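Local coordinates for protein family 88 glycosyl hydrolase (Bacteroides thetaiotaomicron, PDB 5NOA) that probably acts as a polysaccharide lyase that removes the rhamnose caps of complex arabinogalactan proteins, at residues L233-K238 with F294-L299; F257-K262 with F307-Y313; A320-L324 with F364-A368. All blocks are in the same frame, centred on the assembly; numbering follows the deposited sequence.

In the fold
The three contacts lie in the C-terminal part of an (alpha/alpha)6 barrel and join successive helices of its inner and outer rings. Contact 1 is the most central: two inner helices, 226-242 and 289-304, pack closely through small residues and one water bridge. Contact 3 is buried and mainly apolar, but bridges outer helix 310-328 and inner helix 358-377 across a wider gap filled by large side chains. Contact 2, nearer the surface, joins outer helix 250-266 to the start of helix 310-328 and alone has a direct hydrogen bond between its segments. Contact 1 touches both others, through Leu299 on Ala261 and Thr296 on Ala320; contacts 2 and 3 share helix 310-328 without touching, centres about 17 Å apart.

Contact 1: residues L233-K238 with F294-L299; sequences LAGLAK and FFTYGL
Two alpha-helical segments, 233-238 and 294-299, run nearly parallel at 30°, with axes 8.3 Å apart at closest approach. The register is set by Ala234 and Gly298, whose CA atoms are 4.7 Å apart. A CB on Gly298 would fall only 2.8 Å from Leu233 CG, so its absence permits this closeness. Helices 226-242 and 289-304 are neighbours in the inner ring of the (alpha/alpha)6 barrel, where successive inner helices share one direction. Apolar packing dominates. Leu233 (chi1 t, chi2 p) sets CD2 4.0 Å from Phe295 CD1, at the ring edge, and 4.0 Å from Leu299 CD2. Ala234 CB lies 3.9 Å from both Phe294 CD1 and Tyr297 CD2, while Ala237 CB is 4.1 Å from Tyr297 CE2. The polar element is water-mediated: Tyr297, with chi1 t, extends its ring along the neighbouring helix, and Lys238 bends through p values of chi3 and chi4. Water 1 accepts from Lys238 NZ at 2.7 Å and is hydrogen-bonded to Tyr297 OH at 2.9 Å.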
loop_
_atom_site.group_PDB
_atom_site.type_symbol
_atom_site.label_atom_id
_atom_site.label_comp_id
_atom_site.label_asym_id
_atom_site.label_seq_id
_atom_site.Cartn_x
_atom_site.Cartn_y
_atom_site.Cartn_z
ATOM N N LEU A 233 -5.754 -3.921 -1.620
ATOM C CA LEU A 233 -6.577 -3.985 -0.419
ATOM C C LEU A 233 -6.215 -2.836 0.528
ATOM O O LEU A 233 -7.096 -2.192 1.114
ATOM C CB LEU A 233 -6.427 -5.326 0.290
ATOM C CG LEU A 233 -7.390 -5.537 1.443
ATOM C CD1 LEU A 233 -8.773 -5.872 0.907
ATOM C CD2 LEU A 233 -6.938 -6.695 2.338
ATOM N N ALA A 234 -4.914 -2.618 0.714
ATOM C CA ALA A 234 -4.482 -1.498 1.548
ATOM C C ALA A 234 -4.890 -0.143 0.989
ATOM O O ALA A 234 -5.251 0.759 1.735
ATOM C CB ALA A 234 -2.973 -1.539 1.727
ATOM N N GLY A 235 -4.840 -0.016 -0.331
ATOM C CA GLY A 235 -5.283 1.206 -0.957
ATOM C C GLY A 235 -6.746 1.497 -0.783
ATOM O O GLY A 235 -7.140 2.630 -0.512
ATOM N N LEU A 236 -7.576 0.470 -0.920
ATOM C CA LEU A 236 -8.986 0.619 -0.684
ATOM C C LEU A 236 -9.279 0.980 0.775
ATOM O O LEU A 236 -10.159 1.805 1.042
ATOM C CB LEU A 236 -9.756 -0.625 -1.094
ATOM C CG LEU A 236 -9.900 -0.842 -2.587
ATOM C CD1 LEU A 236 -10.390 -2.253 -2.896
ATOM C CD2 LEU A 236 -10.793 0.215 -3.220
ATOM N N ALA A 237 -8.553 0.402 1.720
ATOM C CA ALA A 237 -8.703 0.799 3.119
ATOM C C ALA A 237 -8.404 2.274 3.284
ATOM O O ALA A 237 -9.161 2.980 3.929
ATOM C CB ALA A 237 -7.815 -0.071 3.998
ATOM N N LYS A 238 -7.326 2.755 2.687
ATOM C CA LYS A 238 -7.000 4.178 2.818
ATOM C C LYS A 238 -8.034 5.088 2.164
ATOM O O LYS A 238 -8.343 6.160 2.699
ATOM C CB LYS A 238 -5.611 4.416 2.274
ATOM C CG LYS A 238 -4.546 3.883 3.207
ATOM C CD LYS A 238 -3.197 3.914 2.572
ATOM C CE LYS A 238 -2.515 5.222 2.669
ATOM N NZ LYS A 238 -2.153 5.627 4.058
ATOM N N PHE A 294 0.566 -6.098 3.922
ATOM C CA PHE A 294 -0.504 -5.259 3.397
ATOM C C PHE A 294 -1.863 -5.877 3.695
ATOM O O PHE A 294 -2.807 -5.153 3.983
ATOM C CB PHE A 294 -0.366 -5.010 1.893
ATOM C CG PHE A 294 0.693 -3.998 1.501
ATOM C CD1 PHE A 294 0.683 -2.715 2.026
ATOM C CD2 PHE A 294 1.677 -4.324 0.602
ATOM C CE1 PHE A 294 1.642 -1.768 1.680
ATOM C CE2 PHE A 294 2.638 -3.382 0.219
ATOM C CZ PHE A 294 2.618 -2.110 0.781
ATOM N N PHE A 295 -1.992 -7.199 3.571
ATOM C CA PHE A 295 -3.260 -7.846 3.886
ATOM C C PHE A 295 -3.594 -7.724 5.368
ATOM O O PHE A 295 -4.762 -7.562 5.723
ATOM C CB PHE A 295 -3.251 -9.320 3.485
ATOM C CG PHE A 295 -3.109 -9.576 1.999
ATOM C CD1 PHE A 295 -3.804 -8.847 1.051
ATOM C CD2 PHE A 295 -2.340 -10.629 1.562
ATOM C CE1 PHE A 295 -3.699 -9.132 -0.300
ATOM C CE2 PHE A 295 -2.225 -10.907 0.216
ATOM C CZ PHE A 295 -2.898 -10.159 -0.725
ATOM N N THR A 296 -2.591 -7.841 6.227
ATOM C CA THR A 296 -2.803 -7.762 7.654
ATOM C C THR A 296 -3.259 -6.362 8.024
ATOM O O THR A 296 -4.145 -6.209 8.867
ATOM C CB THR A 296 -1.543 -8.156 8.393
ATOM O OG1 THR A 296 -1.132 -9.448 7.973
ATOM C CG2 THR A 296 -1.682 -8.209 9.880
ATOM N N TYR A 297 -2.706 -5.336 7.377
ATOM C CA TYR A 297 -3.228 -3.980 7.511
ATOM C C TYR A 297 -4.643 -3.862 7.020
ATOM O O TYR A 297 -5.538 -3.383 7.718
ATOM C CB TYR A 297 -2.366 -2.958 6.739
ATOM C CG TYR A 297 -2.982 -1.583 6.702
ATOM C CD1 TYR A 297 -3.123 -0.836 7.853
ATOM C CD2 TYR A 297 -3.466 -1.050 5.515
ATOM C CE1 TYR A 297 -3.680 0.421 7.823
ATOM C CE2 TYR A 297 -4.052 0.215 5.490
ATOM C CZ TYR A 297 -4.171 0.949 6.664
ATOM O OH TYR A 297 -4.732 2.215 6.666
ATOM N N GLY A 298 -4.884 -4.256 5.764
ATOM C CA GLY A 298 -6.197 -3.979 5.154
ATOM C C GLY A 298 -7.320 -4.734 5.845
ATOM O O GLY A 298 -8.397 -4.188 6.058
ATOM N N LEU A 299 -7.057 -6.007 6.190
ATOM C CA LEU A 299 -8.084 -6.801 6.861
ATOM C C LEU A 299 -8.336 -6.255 8.265
ATOM O O LEU A 299 -9.491 -6.115 8.673
ATOM C CB LEU A 299 -7.728 -8.261 6.922
ATOM C CG LEU A 299 -7.656 -8.991 5.579
ATOM C CD1 LEU A 299 -7.185 -10.409 5.781
ATOM C CD2 LEU A 299 -8.967 -8.978 4.854
HETATM O O HOH W 1 -3.177 4.640 6.350
#

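Contact 2: residues F257-K262 with F307-Y313; sequences FRTLAK and FLDSAHY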
loop_
_atom_site.group_PDB
_atom_site.type_symbol
_atom_site.label_atom_id
_atom_site.label_comp_id
_atom_site.label_asym_id
_atom_site.label_seq_id
_atom_site.Cartn_x
_atom_site.Cartn_y
_atom_site.Cartn_z
ATOM N N PHE A 257 -14.093 -3.722 -1.739
ATOM C CA PHE A 257 -13.262 -4.029 -0.578
ATOM C C PHE A 257 -13.716 -5.331 0.084
ATOM O O PHE A 257 -12.890 -6.166 0.399
ATOM C CB PHE A 257 -13.329 -2.859 0.386
ATOM C CG PHE A 257 -12.466 -2.990 1.591
ATOM C CD1 PHE A 257 -11.099 -2.970 1.506
ATOM C CD2 PHE A 257 -13.025 -3.003 2.845
ATOM C CE1 PHE A 257 -10.294 -3.031 2.637
ATOM C CE2 PHE A 257 -12.232 -3.082 3.973
ATOM C CZ PHE A 257 -10.872 -3.103 3.864
ATOM N N ARG A 258 -15.025 -5.491 0.247
ATOM C CA ARG A 258 -15.529 -6.701 0.866
ATOM C C ARG A 258 -15.275 -7.950 0.022
ATOM O O ARG A 258 -14.946 -9.003 0.588
ATOM C CB ARG A 258 -17.015 -6.586 1.171
ATOM C CG ARG A 258 -17.274 -5.585 2.299
ATOM C CD ARG A 258 -18.718 -5.665 2.690
ATOM N NE ARG A 258 -19.123 -4.707 3.673
ATOM C CZ ARG A 258 -20.154 -3.885 3.573
ATOM N NH1 ARG A 258 -20.978 -3.866 2.535
ATOM N NH2 ARG A 258 -20.361 -3.081 4.588
ATOM N N THR A 259 -15.435 -7.845 -1.311
ATOM C CA THR A 259 -15.215 -9.025 -2.167
ATOM C C THR A 259 -13.737 -9.420 -2.168
ATOM O O THR A 259 -13.367 -10.597 -2.034
ATOM C CB THR A 259 -15.726 -8.834 -3.613
ATOM O OG1 THR A 259 -14.990 -7.835 -4.389
ATOM C CG2 THR A 259 -17.172 -8.574 -3.622
ATOM N N LEU A 260 -12.889 -8.419 -2.285
ATOM C CA LEU A 260 -11.444 -8.672 -2.284
ATOM C C LEU A 260 -10.993 -9.242 -0.943
ATOM O O LEU A 260 -10.244 -10.220 -0.897
ATOM C CB LEU A 260 -10.714 -7.373 -2.595
ATOM C CG LEU A 260 -9.214 -7.435 -2.688
ATOM C CD1 LEU A 260 -8.762 -8.396 -3.755
ATOM C CD2 LEU A 260 -8.613 -6.055 -2.894
ATOM N N ALA A 261 -11.495 -8.666 0.144
ATOM C CA ALA A 261 -11.128 -9.208 1.455
ATOM C C ALA A 261 -11.482 -10.672 1.621
ATOM O O ALA A 261 -10.703 -11.479 2.153
ATOM C CB ALA A 261 -11.803 -8.405 2.563
ATOM N N LYS A 262 -12.663 -11.030 1.129
ATOM C CA LYS A 262 -13.114 -12.406 1.288
ATOM C C LYS A 262 -12.240 -13.375 0.548
ATOM O O LYS A 262 -11.855 -14.433 1.076
ATOM C CB LYS A 262 -14.586 -12.507 0.841
ATOM C CG LYS A 262 -15.292 -13.803 1.179
ATOM C CD LYS A 262 -16.793 -13.746 0.814
ATOM C CE LYS A 262 -17.477 -15.102 0.872
ATOM N NZ LYS A 262 -17.452 -15.738 2.200
ATOM N N PHE A 307 -16.339 -2.356 8.150
ATOM C CA PHE A 307 -16.637 -2.848 6.808
ATOM C C PHE A 307 -16.550 -4.338 6.641
ATOM O O PHE A 307 -17.150 -4.875 5.703
ATOM C CB PHE A 307 -15.732 -2.143 5.813
ATOM C CG PHE A 307 -15.929 -0.673 5.797
ATOM C CD1 PHE A 307 -17.103 -0.130 5.302
ATOM C CD2 PHE A 307 -14.980 0.172 6.324
ATOM C CE1 PHE A 307 -17.307 1.229 5.317
ATOM C CE2 PHE A 307 -15.180 1.540 6.350
ATOM C CZ PHE A 307 -16.341 2.067 5.840
ATOM N N LEU A 308 -15.802 -5.005 7.515
ATOM C CA LEU A 308 -15.553 -6.439 7.428
ATOM C C LEU A 308 -16.015 -7.148 8.667
ATOM O O LEU A 308 -15.950 -6.581 9.751
ATOM C CB LEU A 308 -14.041 -6.740 7.217
ATOM C CG LEU A 308 -13.430 -6.133 5.965
ATOM C CD1 LEU A 308 -11.956 -6.503 5.925
ATOM C CD2 LEU A 308 -14.143 -6.587 4.701
ATOM N N ASP A 309 -16.463 -8.377 8.497
ATOM C CA ASP A 309 -17.034 -9.188 9.570
ATOM C C ASP A 309 -15.959 -9.575 10.597
ATOM O O ASP A 309 -15.048 -10.330 10.293
ATOM C CB ASP A 309 -17.655 -10.421 8.910
ATOM C CG ASP A 309 -18.375 -11.379 9.862
ATOM O OD1 ASP A 309 -17.900 -11.612 10.970
ATOM O OD2 ASP A 309 -19.399 -11.958 9.420
ATOM N N SER A 310 -16.058 -9.072 11.822
ATOM C CA SER A 310 -15.032 -9.336 12.854
ATOM C C SER A 310 -14.733 -10.792 13.090
ATOM O O SER A 310 -13.583 -11.213 13.141
ATOM C CB SER A 310 -15.446 -8.716 14.180
ATOM O OG SER A 310 -15.565 -7.328 14.010
ATOM N N ALA A 311 -15.795 -11.567 13.314
ATOM C CA ALA A 311 -15.663 -12.987 13.647
ATOM C C ALA A 311 -15.016 -13.780 12.510
ATOM O O ALA A 311 -14.273 -14.722 12.759
ATOM C CB ALA A 311 -17.015 -13.585 14.010
ATOM N N HIS A 312 -15.323 -13.416 11.267
ATOM C CA HIS A 312 -14.812 -14.126 10.104
ATOM C C HIS A 312 -13.329 -13.793 9.904
ATOM O O HIS A 312 -12.514 -14.686 9.645
ATOM C CB HIS A 312 -15.598 -13.748 8.838
ATOM C CG HIS A 312 -15.171 -14.469 7.591
ATOM N ND1 HIS A 312 -15.708 -15.675 7.189
ATOM C CD2 HIS A 312 -14.276 -14.118 6.641
ATOM C CE1 HIS A 312 -15.139 -16.040 6.052
ATOM N NE2 HIS A 312 -14.269 -15.109 5.698
ATOM N N TYR A 313 -12.961 -12.524 10.015
ATOM C CA TYR A 313 -11.629 -12.078 9.598
ATOM C C TYR A 313 -10.624 -12.075 10.728
ATOM O O TYR A 313 -9.432 -12.186 10.448
ATOM C CB TYR A 313 -11.678 -10.726 8.912
ATOM C CG TYR A 313 -12.355 -10.798 7.574
ATOM C CD1 TYR A 313 -11.668 -11.277 6.467
ATOM C CD2 TYR A 313 -13.666 -10.389 7.377
ATOM C CE1 TYR A 313 -12.266 -11.331 5.228
ATOM C CE2 TYR A 313 -14.278 -10.447 6.143
ATOM C CZ TYR A 313 -13.572 -10.942 5.050
ATOM O OH TYR A 313 -14.145 -11.010 3.832
HETATM O O HOH W 2 -16.261 -9.616 3.041
HETATM O O HOH W 3 -13.035 -15.812 3.223
#
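Phe307, Leu308 and Arg258 have the largest buried areas in this contact, closely followed by Tyr313; here the turn leading into helix 310-328 lies against helix 250-266. Phe307 takes part through both its carbonyl and its CB. Phe307 O accepts a hydrogen bond from Arg258 NE (2.8 Å, 160°), while Phe307 CB meets the edge of the Phe257 ring at CE2, 4.1 Å away. Arg258 reaches that carbonyl with an extended side chain, and its CG lies 4.1 Å from Leu308 CD2. Leu308, extended in backbone, packs its side chain between Phe257 and Tyr313: Leu308 CG is 3.8 Å from Phe257 CE2, and Leu308 CD2 is 3.7 Å from Ala261 CB.

Beyond the turn, Asp309 is the N-cap of helix 310-328, its OD1 accepting from His312 N at 3.2 Å. One turn of helix 250-266 further on, Tyr313 leans on Ala261, with CZ 4.0 Å from Ala261 CB. Water 2 donates to Arg258 O (2.8 Å) and is hydrogen-bonded to Tyr313 OH (2.7 Å); water 3 likewise joins Lys262 O (2.8 Å) to His312 NE2 (2.9 Å).

Both helices belong to the outer ring of the (alpha/alpha)6 barrel, and Phe257 and Tyr313 also reach inner helices 226-242 and 289-304. The chemistry is thus graded: Phe257, Leu308 and Ala261 are buried, whereas the exposed Arg258 holds the turn by a direct bond and waters tie the start of helix 310-328 to helix 250-266.

Contact 3: residues A320-L324 with F364-A368; sequences AWKYL and FLLAA
Segments 320-324 and 364-368 are both regular alpha-helix; their N-to-C directions are 130° apart (signed crossing angle -130°), with axes 11.5 Å apart at closest approach. No backbone pair comes close: the nearest CA pairs are Leu324 with Phe364 at 7.8 Å and Trp321 with Ala367 at 8.1 Å, so side chains must fill the space. Trp321 and Phe364 both take chi1 t, which carries their rings into the gap although each CA-to-CB bond points sideways. With chi2 at -103° for Trp321 and -80° for Phe364, the six-membered ring of the indole and the phenyl ring meet obliquely, centroids 5.7 Å apart and planes at 45°; Trp321 CH2 is 4.0 Å from Phe364 CZ and 3.8 Å from Ala368 CB. The CA-to-CB bond of Leu324 points toward the other helix, with Leu324 CB 3.9 Å from Phe364 CE2; the m,t rotamer sets Leu324 CD1 4.2 Å from Ala367 CB. Leu324 O meets the Phe364 ring edge, 3.6 Å from Phe364 CE2. This mainly apolar packing, without hydrogen bonds between the segments, joins outer helix 310-328 to inner helix 358-377 of the (alpha/alpha)6 barrel. Leu324 also touches Thr296 on inner helix 289-304, while Phe364 and Ala368 pack on helix 29-47 through Ile36, Val40 and Ile37.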
loop_
_atom_site.group_PDB
_atom_site.type_symbol
_atom_site.label_atom_id
_atom_site.label_comp_id
_atom_site.label_asym_id
_atom_site.label_seq_id
_atom_site.Cartn_x
_atom_site.Cartn_y
_atom_site.Cartn_z
ATOM N N ALA A 320 -1.861 -14.222 10.471
ATOM C CA ALA A 320 -0.935 -13.369 9.720
ATOM C C ALA A 320 0.032 -12.619 10.622
ATOM O O ALA A 320 1.233 -12.565 10.349
ATOM C CB ALA A 320 -1.700 -12.432 8.825
ATOM N N TRP A 321 -0.506 -12.054 11.698
ATOM C CA TRP A 321 0.363 -11.339 12.642
ATOM C C TRP A 321 1.337 -12.279 13.317
ATOM O O TRP A 321 2.472 -11.917 13.597
ATOM C CB TRP A 321 -0.442 -10.541 13.678
ATOM C CG TRP A 321 0.485 -9.840 14.607
ATOM C CD1 TRP A 321 0.790 -10.213 15.870
ATOM C CD2 TRP A 321 1.322 -8.734 14.289
ATOM N NE1 TRP A 321 1.761 -9.377 16.386
ATOM C CE2 TRP A 321 2.104 -8.465 15.427
ATOM C CE3 TRP A 321 1.485 -7.926 13.141
ATOM C CZ2 TRP A 321 3.042 -7.445 15.445
ATOM C CZ3 TRP A 321 2.415 -6.920 13.171
ATOM C CH2 TRP A 321 3.172 -6.686 14.323
ATOM N N LYS A 322 0.895 -13.503 13.598
ATOM C CA LYS A 322 1.788 -14.486 14.114
ATOM C C LYS A 322 3.011 -14.708 13.180
ATOM O O LYS A 322 4.158 -14.699 13.613
ATOM C CB LYS A 322 1.007 -15.746 14.379
ATOM C CG LYS A 322 1.866 -16.898 14.765
ATOM C CD LYS A 322 0.992 -18.066 15.185
ATOM C CE LYS A 322 1.799 -19.327 15.373
ATOM N NZ LYS A 322 2.539 -19.223 16.635
ATOM N N TYR A 323 2.752 -14.860 11.890
ATOM C CA TYR A 323 3.831 -14.952 10.928
ATOM C C TYR A 323 4.704 -13.696 10.957
ATOM O O TYR A 323 5.939 -13.786 10.972
ATOM C CB TYR A 323 3.256 -15.194 9.512
ATOM C CG TYR A 323 4.290 -14.861 8.455
ATOM C CD1 TYR A 323 5.350 -15.716 8.176
ATOM C CD2 TYR A 323 4.274 -13.635 7.815
ATOM C CE1 TYR A 323 6.338 -15.373 7.286
ATOM C CE2 TYR A 323 5.249 -13.294 6.900
ATOM C CZ TYR A 323 6.299 -14.161 6.651
ATOM O OH TYR A 323 7.330 -13.858 5.779
ATOM N N LEU A 324 4.077 -12.522 10.901
ATOM C CA LEU A 324 4.883 -11.291 10.816
ATOM C C LEU A 324 5.779 -11.114 12.013
ATOM O O LEU A 324 6.901 -10.701 11.872
ATOM C CB LEU A 324 3.973 -10.084 10.641
ATOM C CG LEU A 324 3.228 -10.003 9.309
ATOM C CD1 LEU A 324 2.156 -8.925 9.365
ATOM C CD2 LEU A 324 4.187 -9.755 8.161
ATOM N N PHE A 364 4.918 -3.420 6.792
ATOM C CA PHE A 364 4.957 -3.967 8.139
ATOM C C PHE A 364 4.462 -2.929 9.150
ATOM O O PHE A 364 3.687 -3.238 10.065
ATOM C CB PHE A 364 6.370 -4.457 8.464
ATOM C CG PHE A 364 6.461 -5.174 9.773
ATOM C CD1 PHE A 364 6.528 -4.462 10.973
ATOM C CD2 PHE A 364 6.471 -6.556 9.804
ATOM C CE1 PHE A 364 6.568 -5.151 12.166
ATOM C CE2 PHE A 364 6.541 -7.234 10.990
ATOM C CZ PHE A 364 6.578 -6.518 12.158
ATOM N N LEU A 365 4.941 -1.691 9.025
ATOM C CA LEU A 365 4.512 -0.634 9.921
ATOM C C LEU A 365 3.022 -0.394 9.848
ATOM O O LEU A 365 2.366 -0.217 10.879
ATOM C CB LEU A 365 5.261 0.656 9.634
ATOM C CG LEU A 365 6.751 0.636 10.004
ATOM C CD1 LEU A 365 7.427 1.880 9.465
ATOM C CD2 LEU A 365 6.973 0.549 11.493
ATOM N N LEU A 366 2.448 -0.430 8.636
ATOM C CA LEU A 366 0.981 -0.301 8.527
ATOM C C LEU A 366 0.262 -1.393 9.318
ATOM O O LEU A 366 -0.652 -1.145 10.105
ATOM C CB LEU A 366 0.534 -0.358 7.074
ATOM C CG LEU A 366 0.949 0.776 6.174
ATOM C CD1 LEU A 366 0.427 0.482 4.774
ATOM C CD2 LEU A 366 0.410 2.102 6.651
ATOM N N ALA A 367 0.679 -2.628 9.095
ATOM C CA ALA A 367 0.074 -3.774 9.788
ATOM C C ALA A 367 0.201 -3.640 11.291
ATOM O O ALA A 367 -0.764 -3.870 12.024
ATOM C CB ALA A 367 0.713 -5.033 9.312
ATOM N N ALA A 368 1.390 -3.286 11.758
ATOM C CA ALA A 368 1.625 -3.176 13.202
ATOM C C ALA A 368 0.815 -2.057 13.829
ATOM O O ALA A 368 0.248 -2.221 14.919
ATOM C CB ALA A 368 3.101 -2.995 13.471
#